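Putative GH105 family protein (Salmonella enterica subsp. enterica serovar Paratyphi A, PDB 3QWT) is of unknown function but, as a putative glycoside hydrolase of family 105 with an alpha/alpha toroid fold, probably removes unsaturated uronic acid residues from oligosaccharides. Local coordinates at residues 279-284 with 295-300; 273-278 with 322-327; 234-239 with 366-371; 339-344 with 360-365. All blocks are in the same frame, centred on the assembly; numbering follows the deposited sequence.

How the contacts relate
All four contacts touch helix 294-309, contact 4 through Ser295. Contact 1 packs the loop 279-284 onto it, and contact 2, about 8 Å away between centres, continues the same loop backward onto helix 318-330. Contact 3 lies about 9 Å from contact 1 between centres and only about 4 Å from the centre of the chain; Ser295, Ala296 and Phe300 touch its Ser235, Thr238 and Met368. Contact 4, centred about 12 Å from the centres of contacts 1 and 3, shares helix 363-377 with contact 3; the centres of contacts 2 and 4 are about 18 Å apart. A glycerol, probably from crystallisation, lies about 5 Å from the Trp236 side chain, and one about 5 Å from Gly344; such molecules often mark pockets.

Contact 1. Residues 279-284 with 295-300; sequences GLWHTL and SATAGF
Trp281 and Phe300 form an edge-to-face aromatic pair: the edge of the phenyl ring is directed at a face of the indole, with the planes at 66° and the centroid of the five-membered ring 5.1 Å from that of Phe300. The approach is not central. Phe300 CD2 stands 3.6 Å above the indole plane, displaced toward the rim near Trp281 CD2 and CE3. Phe300 CB lies over the face of the neighbouring benzo ring, 4.2 Å from its centroid, a CH-pi contact, so both indole rings are engaged from the same residue.

Thr297 reaches the same indole from its rim. Its methyl CG2, anti to the backbone N, is 3.6 Å from Trp281 CE3 and close to the ring plane. The torsion that places CG2 there (OG1 at chi1 -59°) leaves the hydroxyl beside the backbone N, where OG1 accepts a nearly straight hydrogen bond from Trp281 N at 3.0 Å (162°). The same OG1 is hydrogen-bonded to Glu293 O, so this buried hydroxyl joins loop and helix. Leu280 crosses Thr297 at about a right angle, its CG 3.5 Å from OG1.

In this alpha/alpha toroid, the loop linking helices 255-272 and 294-309 thus packs back on the second of them. Trp281 NE1 is satisfied by Leu271 O near the end of helix 255-272. The indole also touches Val320 and Ala324 of helix 318-330. A backbone bond from Thr283 to Ala231 ties the loop to helix 231-248, against which Phe300 packs helix 294-309 through Asn234, Ser235 and Thr238.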
loop_
_atom_site.group_PDB
_atom_site.type_symbol
_atom_site.label_atom_id
_atom_site.label_comp_id
_atom_site.label_asym_id
_atom_site.label_seq_id
_atom_site.Cartn_x
_atom_site.Cartn_y
_atom_site.Cartn_z
ATOM N N GLY A 279 -30.796 -26.963 33.659
ATOM C CA GLY A 279 -30.184 -25.980 32.789
ATOM C C GLY A 279 -28.918 -25.421 33.407
ATOM O O GLY A 279 -28.214 -24.623 32.787
ATOM N N LEU A 280 -28.636 -25.846 34.635
ATOM C CA LEU A 280 -27.419 -25.454 35.333
ATOM C C LEU A 280 -26.334 -26.513 35.185
ATOM O O LEU A 280 -26.604 -27.617 34.719
ATOM C CB LEU A 280 -27.702 -25.198 36.809
ATOM C CG LEU A 280 -27.977 -23.731 37.171
ATOM C CD1 LEU A 280 -29.342 -23.246 36.670
ATOM C CD2 LEU A 280 -27.856 -23.541 38.666
ATOM N N TRP A 281 -25.110 -26.166 35.576
ATOM C CA TRP A 281 -23.988 -27.101 35.523
ATOM C C TRP A 281 -23.414 -27.353 36.901
ATOM O O TRP A 281 -23.409 -26.450 37.738
ATOM C CB TRP A 281 -22.863 -26.553 34.642
ATOM C CG TRP A 281 -23.059 -26.771 33.213
ATOM C CD1 TRP A 281 -22.593 -27.818 32.464
ATOM C CD2 TRP A 281 -23.761 -25.914 32.318
ATOM N NE1 TRP A 281 -22.961 -27.659 31.151
ATOM C CE2 TRP A 281 -23.680 -26.497 31.033
ATOM C CE3 TRP A 281 -24.448 -24.704 32.475
ATOM C CZ2 TRP A 281 -24.262 -25.909 29.910
ATOM C CZ3 TRP A 281 -25.026 -24.122 31.362
ATOM C CH2 TRP A 281 -24.932 -24.726 30.095
ATOM N N HIS A 282 -22.903 -28.568 37.115
ATOM C CA HIS A 282 -22.274 -28.944 38.382
ATOM C C HIS A 282 -20.908 -28.265 38.601
ATOM O O HIS A 282 -20.125 -28.088 37.657
ATOM C CB HIS A 282 -22.143 -30.463 38.476
ATOM C CG HIS A 282 -23.449 -31.189 38.383
ATOM N ND1 HIS A 282 -24.272 -31.387 39.474
ATOM C CD2 HIS A 282 -24.073 -31.774 37.332
ATOM C CE1 HIS A 282 -25.343 -32.061 39.099
ATOM N NE2 HIS A 282 -25.245 -32.314 37.804
ATOM N N THR A 283 -20.631 -27.890 39.849
ATOM C CA THR A 283 -19.438 -27.114 40.181
ATOM C C THR A 283 -18.170 -27.906 39.873
ATOM O O THR A 283 -17.130 -27.334 39.524
ATOM C CB THR A 283 -19.455 -26.617 41.642
ATOM O OG1 THR A 283 -18.502 -25.564 41.797
ATOM C CG2 THR A 283 -19.133 -27.745 42.615
ATOM N N LEU A 284 -18.255 -29.225 40.004
ATOM C CA LEU A 284 -17.323 -30.097 39.304
ATOM C C LEU A 284 -18.123 -30.677 38.164
ATOM O O LEU A 284 -19.036 -31.481 38.388
ATOM C CB LEU A 284 -16.790 -31.202 40.195
ATOM C CG LEU A 284 -15.418 -31.059 40.850
ATOM C CD1 LEU A 284 -14.731 -29.762 40.484
ATOM C CD2 LEU A 284 -15.535 -31.223 42.360
ATOM N N SER A 295 -23.014 -19.148 38.847
ATOM C CA SER A 295 -22.206 -18.125 38.200
ATOM C C SER A 295 -21.454 -18.715 37.010
ATOM O O SER A 295 -21.382 -18.103 35.942
ATOM C CB SER A 295 -21.257 -17.439 39.186
ATOM O OG SER A 295 -20.272 -18.322 39.692
ATOM N N ALA A 296 -20.894 -19.906 37.199
ATOM C CA ALA A 296 -20.295 -20.650 36.090
ATOM C C ALA A 296 -21.351 -20.843 35.011
ATOM O O ALA A 296 -21.124 -20.538 33.839
ATOM C CB ALA A 296 -19.766 -22.002 36.571
ATOM N N THR A 297 -22.515 -21.348 35.425
ATOM C CA THR A 297 -23.657 -21.522 34.527
ATOM C C THR A 297 -23.936 -20.241 33.718
ATOM O O THR A 297 -24.205 -20.305 32.519
ATOM C CB THR A 297 -24.936 -21.970 35.302
ATOM O OG1 THR A 297 -24.685 -23.201 35.991
ATOM C CG2 THR A 297 -26.096 -22.178 34.348
ATOM N N ALA A 298 -23.862 -19.081 34.367
ATOM C CA ALA A 298 -24.141 -17.824 33.682
ATOM C C ALA A 298 -23.093 -17.514 32.608
ATOM O O ALA A 298 -23.425 -17.039 31.521
ATOM C CB ALA A 298 -24.246 -16.673 34.676
ATOM N N GLY A 299 -21.831 -17.784 32.907
ATOM C CA GLY A 299 -20.773 -17.486 31.956
ATOM C C GLY A 299 -20.958 -18.383 30.753
ATOM O O GLY A 299 -20.837 -17.950 29.606
ATOM N N PHE A 300 -21.280 -19.642 31.035
ATOM C CA PHE A 300 -21.538 -20.625 30.005
ATOM C C PHE A 300 -22.664 -20.153 29.101
ATOM O O PHE A 300 -22.537 -20.154 27.882
ATOM C CB PHE A 300 -21.902 -21.948 30.654
ATOM C CG PHE A 300 -20.736 -22.655 31.272
ATOM C CD1 PHE A 300 -19.459 -22.488 30.760
ATOM C CD2 PHE A 300 -20.917 -23.500 32.359
ATOM C CE1 PHE A 300 -18.380 -23.156 31.321
ATOM C CE2 PHE A 300 -19.843 -24.170 32.923
ATOM C CZ PHE A 300 -18.574 -23.994 32.408
#

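Contact 2. Residues 273-278 with 322-327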
loop_
_atom_site.group_PDB
_atom_site.type_symbol
_atom_site.label_atom_id
_atom_site.label_comp_id
_atom_site.label_asym_id
_atom_site.label_seq_id
_atom_site.Cartn_x
_atom_site.Cartn_y
_atom_site.Cartn_z
ATOM N N LYS A 273 -23.229 -32.025 27.056
ATOM C CA LYS A 273 -23.459 -33.368 27.595
ATOM C C LYS A 273 -23.375 -33.407 29.114
ATOM O O LYS A 273 -23.606 -34.445 29.740
ATOM C CB LYS A 273 -22.435 -34.338 27.004
ATOM C CG LYS A 273 -22.539 -34.492 25.493
ATOM C CD LYS A 273 -21.303 -35.179 24.895
ATOM C CE LYS A 273 -20.835 -36.360 25.746
ATOM N NZ LYS A 273 -21.937 -37.316 26.088
ATOM N N CYS A 274 -23.048 -32.260 29.686
ATOM C CA CYS A 274 -22.687 -32.129 31.079
ATOM C C CYS A 274 -23.797 -31.411 31.825
ATOM O O CYS A 274 -23.803 -31.371 33.050
ATOM C CB CYS A 274 -21.418 -31.254 31.165
ATOM S SG CYS A 274 -19.983 -32.088 31.843
ATOM N N GLN A 275 -24.706 -30.798 31.070
ATOM C CA GLN A 275 -25.702 -29.908 31.643
ATOM C C GLN A 275 -26.728 -30.713 32.408
ATOM O O GLN A 275 -27.247 -31.716 31.910
ATOM C CB GLN A 275 -26.380 -29.077 30.554
ATOM C CG GLN A 275 -27.212 -27.908 31.065
ATOM C CD GLN A 275 -27.769 -27.080 29.925
ATOM O OE1 GLN A 275 -27.954 -27.591 28.819
ATOM N NE2 GLN A 275 -28.023 -25.789 30.178
ATOM N N ASP A 276 -27.008 -30.273 33.625
ATOM C CA ASP A 276 -28.013 -30.913 34.463
ATOM C C ASP A 276 -29.405 -30.500 34.026
ATOM O O ASP A 276 -29.609 -29.380 33.580
ATOM C CB ASP A 276 -27.801 -30.535 35.926
ATOM C CG ASP A 276 -28.918 -31.040 36.825
ATOM O OD1 ASP A 276 -28.942 -32.259 37.111
ATOM O OD2 ASP A 276 -29.770 -30.218 37.237
ATOM N N GLU A 277 -30.357 -31.417 34.154
ATOM C CA GLU A 277 -31.760 -31.147 33.841
ATOM C C GLU A 277 -32.242 -29.709 34.118
ATOM O O GLU A 277 -33.096 -29.190 33.405
ATOM C CB GLU A 277 -32.647 -32.146 34.592
ATOM C CG GLU A 277 -34.128 -31.861 34.506
ATOM C CD GLU A 277 -34.960 -32.942 35.175
ATOM O OE1 GLU A 277 -34.989 -34.084 34.656
ATOM O OE2 GLU A 277 -35.579 -32.646 36.221
ATOM N N SER A 278 -31.700 -29.076 35.153
ATOM C CA SER A 278 -32.123 -27.728 35.550
ATOM C C SER A 278 -31.624 -26.608 34.637
ATOM O O SER A 278 -31.982 -25.441 34.820
ATOM C CB SER A 278 -31.642 -27.441 36.963
ATOM O OG SER A 278 -30.235 -27.574 37.015
ATOM N N GLU A 322 -30.593 -21.663 25.956
ATOM C CA GLU A 322 -31.975 -21.394 26.357
ATOM C C GLU A 322 -32.355 -22.049 27.681
ATOM O O GLU A 322 -33.000 -21.421 28.525
ATOM C CB GLU A 322 -32.938 -21.847 25.258
ATOM C CG GLU A 322 -34.403 -21.764 25.636
ATOM C CD GLU A 322 -34.917 -20.340 25.704
ATOM O OE1 GLU A 322 -34.246 -19.442 25.139
ATOM O OE2 GLU A 322 -35.994 -20.126 26.320
ATOM N N LYS A 323 -31.966 -23.307 27.864
ATOM C CA LYS A 323 -32.200 -23.976 29.139
ATOM C C LYS A 323 -31.453 -23.255 30.257
ATOM O O LYS A 323 -32.039 -22.925 31.284
ATOM C CB LYS A 323 -31.784 -25.442 29.086
ATOM C CG LYS A 323 -32.496 -26.219 28.008
ATOM C CD LYS A 323 -32.224 -27.707 28.114
ATOM C CE LYS A 323 -32.918 -28.452 26.977
ATOM N NZ LYS A 323 -32.583 -29.902 26.973
ATOM N N ALA A 324 -30.160 -23.004 30.058
ATOM C CA ALA A 324 -29.374 -22.335 31.088
ATOM C C ALA A 324 -29.976 -20.985 31.463
ATOM O O ALA A 324 -29.983 -20.608 32.626
ATOM C CB ALA A 324 -27.915 -22.173 30.651
ATOM N N ILE A 325 -30.467 -20.252 30.474
ATOM C CA ILE A 325 -31.033 -18.930 30.724
ATOM C C ILE A 325 -32.310 -19.023 31.569
ATOM O O ILE A 325 -32.531 -18.219 32.475
ATOM C CB ILE A 325 -31.313 -18.163 29.413
ATOM C CG1 ILE A 325 -29.999 -17.673 28.765
ATOM C CG2 ILE A 325 -32.224 -16.987 29.680
ATOM C CD1 ILE A 325 -29.221 -16.647 29.603
ATOM N N ARG A 326 -33.148 -20.009 31.272
ATOM C CA ARG A 326 -34.347 -20.241 32.068
ATOM C C ARG A 326 -33.944 -20.575 33.501
ATOM O O ARG A 326 -34.467 -20.000 34.456
ATOM C CB ARG A 326 -35.202 -21.359 31.452
ATOM C CG ARG A 326 -36.045 -20.897 30.272
ATOM C CD ARG A 326 -36.542 -22.056 29.426
ATOM N NE ARG A 326 -37.103 -21.572 28.168
ATOM C CZ ARG A 326 -38.362 -21.758 27.784
ATOM N NH1 ARG A 326 -39.203 -22.446 28.546
ATOM N NH2 ARG A 326 -38.777 -21.270 26.623
ATOM N N GLY A 327 -32.989 -21.490 33.637
ATOM C CA GLY A 327 -32.409 -21.817 34.925
ATOM C C GLY A 327 -31.878 -20.609 35.684
ATOM O O GLY A 327 -32.117 -20.480 36.892
#
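Gln275 lays its amide nitrogen on the helix at Ala324, and this is where the contact is tight. NE2 is 3.6 Å from Ala324 CB and 3.5 Å from Ala324 N, with Lys323 CB a little farther at 3.9 Å. The side chain reaches across because it is stretched out: CG is anti to the backbone N (chi1 -167°) and CD continues the line. No hydrogen bond joins the two segments. NE2 instead donates to Gly279 O, and to Val320 O one turn back along the helix; these two carbonyls fix the amide, and the alanine methyl serves as the surface beside it.

The other side is looser. Ser278 meets the helix through its carbonyl alone: Ser278 O is 3.7 Å from Gly327 CA, where the absence of a side chain lets the backbone come near, while the hydroxyl is turned elsewhere. Ser278 OG and N both bond to Asp276 OD2, at 2.7 and 3.1 Å; the backbone bond closes an Asx turn and meets the oxygen from above the carboxylate plane, whereas the hydroxyl uses the anti lone pair. Lys323 approaches with its CB, but its extended chain carries the ammonium away on the exposed rim.

The contact seats an interhelical loop of the alpha/alpha toroid, the one after helix 255-272, on the flank of helix 318-330, the second helix beyond it in the chain. On the inner side, Ala324 also touches Thr297 and Ala301 of helix 294-309, and Ile325 packs between that helix and helix 363-377.

Contact 3. Residues 234-239 with 366-371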
loop_
_atom_site.group_PDB
_atom_site.type_symbol
_atom_site.label_atom_id
_atom_site.label_comp_id
_atom_site.label_asym_id
_atom_site.label_seq_id
_atom_site.Cartn_x
_atom_site.Cartn_y
_atom_site.Cartn_z
ATOM N N ASN A 234 -13.866 -22.970 33.748
ATOM C CA ASN A 234 -14.190 -23.286 32.360
ATOM C C ASN A 234 -15.010 -22.179 31.716
ATOM O O ASN A 234 -14.846 -21.842 30.531
ATOM C CB ASN A 234 -14.973 -24.599 32.295
ATOM C CG ASN A 234 -14.066 -25.797 32.250
ATOM O OD1 ASN A 234 -13.739 -26.314 31.166
ATOM N ND2 ASN A 234 -13.628 -26.245 33.424
ATOM N N SER A 235 -15.927 -21.667 32.521
ATOM C CA SER A 235 -16.775 -20.553 32.188
ATOM C C SER A 235 -15.924 -19.382 31.665
ATOM O O SER A 235 -16.277 -18.744 30.672
ATOM C CB SER A 235 -17.549 -20.174 33.464
ATOM O OG SER A 235 -18.342 -19.013 33.330
ATOM N N TRP A 236 -14.795 -19.124 32.324
ATOM C CA TRP A 236 -13.945 -18.002 31.948
ATOM C C TRP A 236 -13.521 -18.157 30.496
ATOM O O TRP A 236 -13.217 -17.179 29.822
ATOM C CB TRP A 236 -12.687 -17.918 32.809
ATOM C CG TRP A 236 -12.940 -17.636 34.194
ATOM C CD1 TRP A 236 -12.368 -18.245 35.252
ATOM C CD2 TRP A 236 -13.843 -16.661 34.720
ATOM N NE1 TRP A 236 -12.854 -17.718 36.423
ATOM C CE2 TRP A 236 -13.763 -16.741 36.124
ATOM C CE3 TRP A 236 -14.715 -15.729 34.143
ATOM C CZ2 TRP A 236 -14.535 -15.938 36.969
ATOM C CZ3 TRP A 236 -15.478 -14.911 34.990
ATOM C CH2 TRP A 236 -15.383 -15.030 36.381
ATOM N N LEU A 237 -13.490 -19.393 30.014
ATOM C CA LEU A 237 -13.041 -19.606 28.649
ATOM C C LEU A 237 -14.173 -19.457 27.678
ATOM O O LEU A 237 -14.000 -18.884 26.604
ATOM C CB LEU A 237 -12.346 -20.953 28.478
ATOM C CG LEU A 237 -10.855 -20.666 28.553
ATOM C CD1 LEU A 237 -10.233 -21.508 29.637
ATOM C CD2 LEU A 237 -10.187 -20.866 27.194
ATOM N N THR A 238 -15.331 -19.983 28.052
ATOM C CA THR A 238 -16.501 -19.843 27.218
ATOM C C THR A 238 -16.823 -18.367 27.034
ATOM O O THR A 238 -17.454 -17.982 26.054
ATOM C CB THR A 238 -17.704 -20.511 27.852
ATOM O OG1 THR A 238 -17.258 -21.623 28.635
ATOM C CG2 THR A 238 -18.638 -20.983 26.780
ATOM N N ILE A 239 -16.409 -17.554 28.002
ATOM C CA ILE A 239 -16.604 -16.109 27.934
ATOM C C ILE A 239 -15.528 -15.442 27.089
ATOM O O ILE A 239 -15.832 -14.629 26.215
ATOM C CB ILE A 239 -16.546 -15.485 29.326
ATOM C CG1 ILE A 239 -17.820 -15.828 30.113
ATOM C CG2 ILE A 239 -16.339 -13.986 29.204
ATOM C CD1 ILE A 239 -17.779 -15.462 31.593
ATOM N N GLN A 366 -23.457 -11.656 40.315
ATOM C CA GLN A 366 -24.398 -10.709 39.728
ATOM C C GLN A 366 -23.979 -10.304 38.313
ATOM O O GLN A 366 -24.804 -10.185 37.406
ATOM C CB GLN A 366 -24.475 -9.447 40.591
ATOM C CG GLN A 366 -24.725 -9.700 42.077
ATOM C CD GLN A 366 -25.975 -10.507 42.319
ATOM O OE1 GLN A 366 -25.918 -11.633 42.822
ATOM N NE2 GLN A 366 -27.119 -9.941 41.955
ATOM N N ALA A 367 -22.692 -10.067 38.125
ATOM C CA ALA A 367 -22.243 -9.535 36.849
ATOM C C ALA A 367 -22.453 -10.573 35.765
ATOM O O ALA A 367 -22.977 -10.274 34.695
ATOM C CB ALA A 367 -20.785 -9.086 36.916
HETATM N N MSE A 368 -22.073 -11.807 36.058
HETATM C CA MSE A 368 -22.220 -12.866 35.063
HETATM C C MSE A 368 -23.692 -13.087 34.700
HETATM O O MSE A 368 -24.028 -13.281 33.535
HETATM C CB MSE A 368 -21.509 -14.139 35.520
HETATM C CG MSE A 368 -19.999 -13.942 35.532
HETATM SE SE MSE A 368 -19.081 -15.153 36.738
HETATM C CE MSE A 368 -18.711 -16.591 35.454
ATOM N N ALA A 369 -24.579 -13.001 35.685
ATOM C CA ALA A 369 -25.996 -13.024 35.359
ATOM C C ALA A 369 -26.312 -11.945 34.320
ATOM O O ALA A 369 -27.035 -12.193 33.359
ATOM C CB ALA A 369 -26.852 -12.853 36.601
HETATM N N MSE A 370 -25.767 -10.746 34.489
HETATM C CA MSE A 370 -26.143 -9.701 33.552
HETATM C C MSE A 370 -25.432 -9.846 32.226
HETATM O O MSE A 370 -25.967 -9.468 31.191
HETATM C CB MSE A 370 -26.058 -8.279 34.152
HETATM C CG MSE A 370 -24.704 -7.782 34.616
HETATM SE SE MSE A 370 -24.930 -6.187 35.785
HETATM C CE MSE A 370 -24.772 -7.092 37.486
ATOM N N LEU A 371 -24.239 -10.425 32.252
ATOM C CA LEU A 371 -23.545 -10.738 31.014
ATOM C C LEU A 371 -24.448 -11.605 30.149
ATOM O O LEU A 371 -24.801 -11.226 29.029
ATOM C CB LEU A 371 -22.225 -11.470 31.287
ATOM C CG LEU A 371 -20.901 -10.709 31.301
ATOM C CD1 LEU A 371 -19.779 -11.707 31.505
ATOM C CD2 LEU A 371 -20.680 -9.907 30.003
#
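The indole of Trp236 receives the tip of selenomethionine Met368 obliquely, neither squarely over a face nor at an edge. SE is 3.7 Å from Trp236 CH2, and CE is likewise 3.7 Å from CZ3; measured to the six-membered ring, SE is 4.7 Å from the centroid and 53° off the normal, a Met-aromatic contact. Elsewhere the indole touches Val71 of helix 67-83 and Met172 and Met173 of helix 170-184, while NE1 is hydrogen-bonded to Asp169 OD1.

Segments 234-239 and 366-371, on helices 231-248 and 363-377, run in the same sense but inclined at 36°, and their axes come no closer than 13.0 Å. Such a wide, same-sense but inclined spacing, bridged by long side chains near the centre of the chain, is consistent with inner helices of an alpha/alpha toroid facing one another across its core.

Met368 spans the gap, its chain bending at chi3 (92°) so that CE meets both Ser235 and Ile239. CE is only 3.2 Å from Ser235 OG, a tight approach; that hydroxyl is hydrogen-bonded to Ala296 O of helix 294-309. Ile239 CD1 touches the same methyl at 4.1 Å and also reaches Leu371 CD1, 4.3 Å away.

Contact 4. Residues 339-344 with 360-365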
loop_
_atom_site.group_PDB
_atom_site.type_symbol
_atom_site.label_atom_id
_atom_site.label_comp_id
_atom_site.label_asym_id
_atom_site.label_seq_id
_atom_site.Cartn_x
_atom_site.Cartn_y
_atom_site.Cartn_z
ATOM N N LEU A 339 -28.722 -16.835 43.176
ATOM C CA LEU A 339 -28.697 -17.768 44.305
ATOM C C LEU A 339 -27.440 -18.636 44.478
ATOM O O LEU A 339 -26.636 -18.384 45.378
ATOM C CB LEU A 339 -29.980 -18.611 44.362
ATOM C CG LEU A 339 -31.198 -17.780 44.777
ATOM C CD1 LEU A 339 -32.484 -18.609 44.773
ATOM C CD2 LEU A 339 -30.958 -17.123 46.138
ATOM N N GLN A 340 -27.264 -19.651 43.644
ATOM C CA GLN A 340 -26.186 -20.616 43.866
ATOM C C GLN A 340 -24.788 -20.152 43.417
ATOM O O GLN A 340 -24.129 -20.823 42.622
ATOM C CB GLN A 340 -26.525 -21.930 43.173
ATOM C CG GLN A 340 -27.673 -22.661 43.792
ATOM C CD GLN A 340 -27.214 -23.646 44.845
ATOM O OE1 GLN A 340 -26.545 -24.635 44.540
ATOM N NE2 GLN A 340 -27.567 -23.378 46.093
ATOM N N THR A 341 -24.333 -19.015 43.928
ATOM C CA THR A 341 -22.987 -18.538 43.643
ATOM C C THR A 341 -21.971 -19.084 44.662
ATOM O O THR A 341 -22.213 -19.036 45.865
ATOM C CB THR A 341 -22.939 -16.998 43.681
ATOM O OG1 THR A 341 -23.897 -16.456 42.760
ATOM C CG2 THR A 341 -21.531 -16.490 43.362
ATOM N N SER A 342 -20.838 -19.595 44.180
ATOM C CA SER A 342 -19.747 -20.044 45.053
ATOM C C SER A 342 -18.732 -18.930 45.263
ATOM O O SER A 342 -18.463 -18.132 44.361
ATOM C CB SER A 342 -19.030 -21.284 44.489
ATOM O OG SER A 342 -18.307 -20.990 43.290
ATOM N N PHE A 343 -18.170 -18.896 46.463
ATOM C CA PHE A 343 -17.238 -17.863 46.880
ATOM C C PHE A 343 -15.919 -18.034 46.141
ATOM O O PHE A 343 -15.712 -19.038 45.467
ATOM C CB PHE A 343 -17.032 -17.939 48.392
ATOM C CG PHE A 343 -16.077 -16.917 48.921
ATOM C CD1 PHE A 343 -16.363 -15.565 48.813
ATOM C CD2 PHE A 343 -14.885 -17.304 49.517
ATOM C CE1 PHE A 343 -15.478 -14.615 49.295
ATOM C CE2 PHE A 343 -13.998 -16.362 49.998
ATOM C CZ PHE A 343 -14.297 -15.013 49.893
ATOM N N GLY A 344 -15.036 -17.046 46.256
ATOM C CA GLY A 344 -13.749 -17.103 45.586
ATOM C C GLY A 344 -13.116 -18.462 45.780
ATOM O O GLY A 344 -13.076 -18.974 46.908
ATOM N N THR A 360 -22.325 -17.966 48.342
ATOM C CA THR A 360 -22.584 -16.588 48.772
ATOM C C THR A 360 -22.582 -15.627 47.586
ATOM O O THR A 360 -21.935 -15.883 46.579
ATOM C CB THR A 360 -21.532 -16.097 49.798
ATOM O OG1 THR A 360 -21.940 -14.836 50.353
ATOM C CG2 THR A 360 -20.162 -15.940 49.131
ATOM N N SER A 361 -23.292 -14.514 47.729
ATOM C CA SER A 361 -23.440 -13.548 46.656
ATOM C C SER A 361 -22.127 -12.811 46.364
ATOM O O SER A 361 -21.374 -12.500 47.273
ATOM C CB SER A 361 -24.545 -12.560 47.018
ATOM O OG SER A 361 -24.270 -11.926 48.256
HETATM N N MSE A 362 -21.844 -12.543 45.095
HETATM C CA MSE A 362 -20.588 -11.884 44.748
HETATM C C MSE A 362 -20.746 -10.973 43.544
HETATM O O MSE A 362 -21.630 -11.176 42.718
HETATM C CB MSE A 362 -19.487 -12.919 44.483
HETATM C CG MSE A 362 -19.209 -13.809 45.690
HETATM SE SE MSE A 362 -18.234 -12.810 47.063
HETATM C CE MSE A 362 -16.444 -13.041 46.314
ATOM N N PRO A 363 -19.896 -9.943 43.455
ATOM C CA PRO A 363 -19.904 -9.066 42.280
ATOM C C PRO A 363 -19.926 -9.871 40.974
ATOM O O PRO A 363 -20.724 -9.580 40.092
ATOM C CB PRO A 363 -18.591 -8.291 42.419
ATOM C CG PRO A 363 -18.376 -8.212 43.897
ATOM C CD PRO A 363 -18.914 -9.517 44.467
ATOM N N TYR A 364 -19.083 -10.889 40.861
ATOM C CA TYR A 364 -19.042 -11.680 39.632
ATOM C C TYR A 364 -20.296 -12.540 39.435
ATOM O O TYR A 364 -20.704 -12.801 38.300
ATOM C CB TYR A 364 -17.786 -12.543 39.586
ATOM C CG TYR A 364 -17.629 -13.466 40.765
ATOM C CD1 TYR A 364 -18.256 -14.706 40.789
ATOM C CD2 TYR A 364 -16.837 -13.109 41.848
ATOM C CE1 TYR A 364 -18.104 -15.566 41.870
ATOM C CE2 TYR A 364 -16.673 -13.960 42.928
ATOM C CZ TYR A 364 -17.313 -15.185 42.940
ATOM O OH TYR A 364 -17.147 -16.029 44.022
ATOM N N GLY A 365 -20.905 -12.973 40.536
ATOM C CA GLY A 365 -22.162 -13.690 40.453
ATOM C C GLY A 365 -23.219 -12.844 39.771
ATOM O O GLY A 365 -23.805 -13.251 38.774
#
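Selenomethionine Met362, at the N-cap position of helix 363-377, packs against Phe343 with its tip and can be followed atom by atom. CB lies 3.4 Å above the ring plane of Tyr364, offset toward the rim. CG touches Thr341 CG2 loosely, 4.2 Å away. Bends at chi2 (-74°) and chi3 then turn the chain toward Phe343: SE is 3.8 Å from CD1 and stands at the ring edge, 81° off the normal, a Met-aromatic contact, and CE ends 3.5 Å from Phe343 CE1. Thr360 CG2 supports the same phenylalanine at its CB.

Two hydrogen bonds join the segments, one backbone to backbone and one from a side chain. Thr360 N donates to Thr341 O at 2.7 Å. Tyr364 sends its hydroxyl across to Ser342 O, a short bond of 2.5 Å lying in the carbonyl plane on a lone pair (C=O...O angle 139°). Trp67 stacks on the Tyr364 ring, while Arg232 and Glu293 bond Ser342 OG and N.

The loop 339-344 is thus joined to the residues leading into the helix and to its first turn through two of its own carbonyls in succession, each accepting one hydrogen bond across the contact. Because Tyr364 must donate its proton to Ser342 O, the hydroxyl's rotation is set by the loop backbone, and Met362 CB covers part of one face of the tyrosine ring.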